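Secreted effector CSEP0064 (Blumeria graminis f. sp. hordei, PDB 6FMB) binds host RNA as a non-catalytic RNase homolog and blocks the ribosomal RNA degradation induced by ribosome-inactivating proteins, raising plant susceptibility to infection. Local coordinates at residues G65-L73 against V83-N91. Sequence-based numbering, arbitrary orientation. Where two conformers were deposited one is given.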
loop_
_atom_site.group_PDB
_atom_site.type_symbol
_atom_site.label_atom_id
_atom_site.label_comp_id
_atom_site.label_asym_id
_atom_site.label_seq_id
_atom_site.Cartn_x
_atom_site.Cartn_y
_atom_site.Cartn_z
ATOM N N GLY A 65 -9.216 -6.759 -7.455
ATOM C CA GLY A 65 -10.191 -6.076 -8.301
ATOM C C GLY A 65 -11.239 -5.352 -7.509
ATOM O O GLY A 65 -11.444 -5.600 -6.333
ATOM N N GLY A 66 -11.922 -4.445 -8.197
ATOM C CA GLY A 66 -13.025 -3.691 -7.615
ATOM C C GLY A 66 -12.584 -2.414 -6.919
ATOM O O GLY A 66 -11.522 -1.860 -7.197
ATOM N N ALA A 67 -13.440 -1.934 -6.021
ATOM C CA ALA A 67 -13.204 -0.725 -5.242
ATOM C C ALA A 67 -11.867 -0.783 -4.490
ATOM O O ALA A 67 -11.474 -1.851 -4.003
ATOM C CB ALA A 67 -14.327 -0.562 -4.237
ATOM N N VAL A 68 -11.160 0.348 -4.425
ATOM C CA VAL A 68 -9.969 0.504 -3.575
ATOM C C VAL A 68 -10.354 1.410 -2.399
ATOM O O VAL A 68 -10.772 2.537 -2.599
ATOM C CB VAL A 68 -8.787 1.090 -4.383
ATOM C CG1 VAL A 68 -7.608 1.469 -3.495
ATOM C CG2 VAL A 68 -8.355 0.109 -5.456
ATOM N N LYS A 69 -10.280 0.855 -1.197
ATOM C CA LYS A 69 -10.572 1.549 0.070
ATOM C C LYS A 69 -9.313 1.877 0.875
ATOM O O LYS A 69 -9.283 2.891 1.581
ATOM C CB LYS A 69 -11.470 0.684 0.962
ATOM C CG LYS A 69 -12.927 0.586 0.508
ATOM C CD LYS A 69 -13.770 -0.362 1.369
ATOM C CE LYS A 69 -13.579 -0.121 2.866
ATOM N NZ LYS A 69 -14.620 -0.734 3.747
ATOM N N TYR A 70 -8.331 0.970 0.841
ATOM C CA TYR A 70 -7.017 1.139 1.477
ATOM C C TYR A 70 -5.936 0.792 0.476
ATOM O O TYR A 70 -6.137 -0.056 -0.403
ATOM C CB TYR A 70 -6.853 0.224 2.712
ATOM C CG TYR A 70 -8.051 0.261 3.639
ATOM C CD1 TYR A 70 -8.232 1.324 4.518
ATOM C CD2 TYR A 70 -9.029 -0.736 3.611
ATOM C CE1 TYR A 70 -9.328 1.387 5.364
ATOM C CE2 TYR A 70 -10.135 -0.675 4.459
ATOM C CZ TYR A 70 -10.279 0.401 5.319
ATOM O OH TYR A 70 -11.361 0.509 6.157
ATOM N N TYR A 71 -4.770 1.415 0.625
ATOM C CA TYR A 71 -3.640 1.092 -0.242
ATOM C C TYR A 71 -2.332 1.376 0.446
ATOM O O TYR A 71 -2.278 2.130 1.417
ATOM C CB TYR A 71 -3.717 1.846 -1.582
ATOM C CG TYR A 71 -3.690 3.366 -1.484
ATOM C CD1 TYR A 71 -2.480 4.059 -1.505
ATOM C CD2 TYR A 71 -4.872 4.110 -1.440
ATOM C CE1 TYR A 71 -2.455 5.437 -1.443
ATOM C CE2 TYR A 71 -4.845 5.502 -1.386
ATOM C CZ TYR A 71 -3.635 6.157 -1.375
ATOM O OH TYR A 71 -3.609 7.538 -1.315
ATOM N N ILE A 72 -1.261 0.764 -0.057
ATOM C CA ILE A 72 0.092 1.059 0.396
ATOM C C ILE A 72 0.843 1.852 -0.667
ATOM O O ILE A 72 0.533 1.773 -1.857
ATOM C CB ILE A 72 0.866 -0.229 0.779
ATOM C CG1 ILE A 72 1.315 -1.051 -0.437
ATOM C CG2 ILE A 72 0.024 -1.087 1.721
ATOM C CD1 ILE A 72 2.444 -1.996 -0.095
ATOM N N LEU A 73 1.839 2.593 -0.195
ATOM C CA LEU A 73 2.923 3.112 -1.042
ATOM C C LEU A 73 4.214 2.523 -0.494
ATOM O O LEU A 73 4.448 2.553 0.732
ATOM C CB LEU A 73 2.988 4.638 -1.027
ATOM C CG LEU A 73 1.773 5.398 -1.560
ATOM C CD1 LEU A 73 1.963 6.895 -1.405
ATOM C CD2 LEU A 73 1.503 5.079 -3.012
ATOM N N VAL A 83 0.745 3.399 4.675
ATOM C CA VAL A 83 -0.583 2.876 4.412
ATOM C C VAL A 83 -1.595 4.027 4.490
ATOM O O VAL A 83 -1.494 4.899 5.361
ATOM C CB VAL A 83 -0.953 1.723 5.382
ATOM C CG1 VAL A 83 -2.278 1.057 5.016
ATOM C CG2 VAL A 83 0.179 0.685 5.430
ATOM N N PHE A 84 -2.574 4.004 3.584
ATOM C CA PHE A 84 -3.573 5.067 3.441
ATOM C C PHE A 84 -4.964 4.503 3.235
ATOM O O PHE A 84 -5.124 3.391 2.740
ATOM C CB PHE A 84 -3.247 5.952 2.221
ATOM C CG PHE A 84 -1.897 6.549 2.294
ATOM C CD1 PHE A 84 -1.701 7.752 2.944
ATOM C CD2 PHE A 84 -0.804 5.867 1.795
ATOM C CE1 PHE A 84 -0.422 8.288 3.078
ATOM C CE2 PHE A 84 0.464 6.381 1.943
ATOM C CZ PHE A 84 0.666 7.587 2.593
ATOM N N SER A 85 -5.960 5.306 3.617
ATOM C CA SER A 85 -7.344 5.062 3.236
ATOM C C SER A 85 -7.743 6.071 2.174
ATOM O O SER A 85 -7.270 7.204 2.182
ATOM C CB SER A 85 -8.229 5.207 4.474
ATOM O OG SER A 85 -9.526 4.742 4.217
ATOM N N SER A 86 -8.626 5.684 1.266
ATOM C CA SER A 86 -9.093 6.592 0.185
ATOM C C SER A 86 -10.245 7.504 0.638
ATOM O O SER A 86 -11.365 7.452 0.108
ATOM C CB SER A 86 -9.495 5.779 -1.054
ATOM O OG SER A 86 -8.409 4.966 -1.505
ATOM N N VAL A 87 -9.908 8.368 1.593
ATOM C CA VAL A 87 -10.759 9.408 2.167
ATOM C C VAL A 87 -10.049 10.787 1.957
ATOM O O VAL A 87 -9.213 10.920 1.066
ATOM C CB VAL A 87 -11.096 9.049 3.626
ATOM C CG1 VAL A 87 -11.801 7.712 3.661
ATOM C CG2 VAL A 87 -9.868 8.968 4.528
ATOM N N GLY A 88 -10.300 11.794 2.781
ATOM C CA GLY A 88 -9.699 13.086 2.496
ATOM C C GLY A 88 -8.589 13.343 3.474
ATOM O O GLY A 88 -7.548 12.673 3.478
ATOM N N SER A 89 -8.910 14.337 4.312
ATOM C CA SER A 89 -8.058 14.795 5.395
ATOM C C SER A 89 -7.388 13.651 6.094
ATOM O O SER A 89 -6.161 13.564 6.102
ATOM C CB SER A 89 -8.884 15.612 6.411
ATOM O OG SER A 89 -9.101 16.929 5.954
ATOM N N GLY A 90 -8.182 12.742 6.648
ATOM C CA GLY A 90 -7.618 11.684 7.494
ATOM C C GLY A 90 -7.066 10.458 6.785
ATOM O O GLY A 90 -7.177 9.360 7.314
ATOM N N ASN A 91 -6.459 10.622 5.610
ATOM C CA ASN A 91 -6.068 9.467 4.806
ATOM C C ASN A 91 -4.885 8.657 5.357
ATOM O O ASN A 91 -4.825 7.477 5.094
ATOM C CB ASN A 91 -5.796 9.821 3.324
ATOM C CG ASN A 91 -4.516 10.629 3.122
ATOM O OD1 ASN A 91 -4.230 11.507 3.899
ATOM N ND2 ASN A 91 -3.787 10.374 2.012
HETATM O O HOH W 1 -11.703 4.022 2.923
#
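The phenol ring of Tyr71 lies across the neighbouring strand and is covered on one face by the CB of Phe84 rather than by its ring. Phe84 CB sits 3.9 Å from the Tyr71 ring centroid, 21° off the normal, a CH-pi contact displaced toward the rim at CZ. The two rings, with planes near parallel but centroids 5.4 Å apart, are slid too far for real stacking overlap. Tyr71 chi1 of 61° sets CG between the backbone N and carbonyl carbon, which carries the ring over Phe84. Ser86 OG meets the same ring at its edge, in plane, 3.6 Å from CE2, while Leu73 CD1 extends the apolar patch, 3.7 Å from Phe84 CE2.

Beneath these side chains, Tyr71 and Phe84 form a hydrogen-bonded antiparallel pair: Tyr71 N to Phe84 O and Phe84 N to Tyr71 O, both 2.9 Å. Just beyond the paired residues, Ser86 N donates to Lys69 O, but from 42° above the carbonyl plane. A water also donates to Lys69 O and lies 2.6 Å from Ser85 OG, joining the two; Ser86 itself centres an inverse gamma turn.

On the other face, Ile72 CG2 and Val83 CG2 meet at a non-hydrogen-bonded pair, and Ile72 packs on Ala20 and Val21, Val83 on Val17, of helix 14-24. The reciprocal Tyr71-Phe84 bonds, the flanking Tyr70-Ser85 and Ile72-Val83 pairs and the short connection identify a beta hairpin of strands 70-75 and 81-85, the latter forming an edge, within this chain, of the four-stranded antiparallel sheet that packs against the helix in this RNase-like fold.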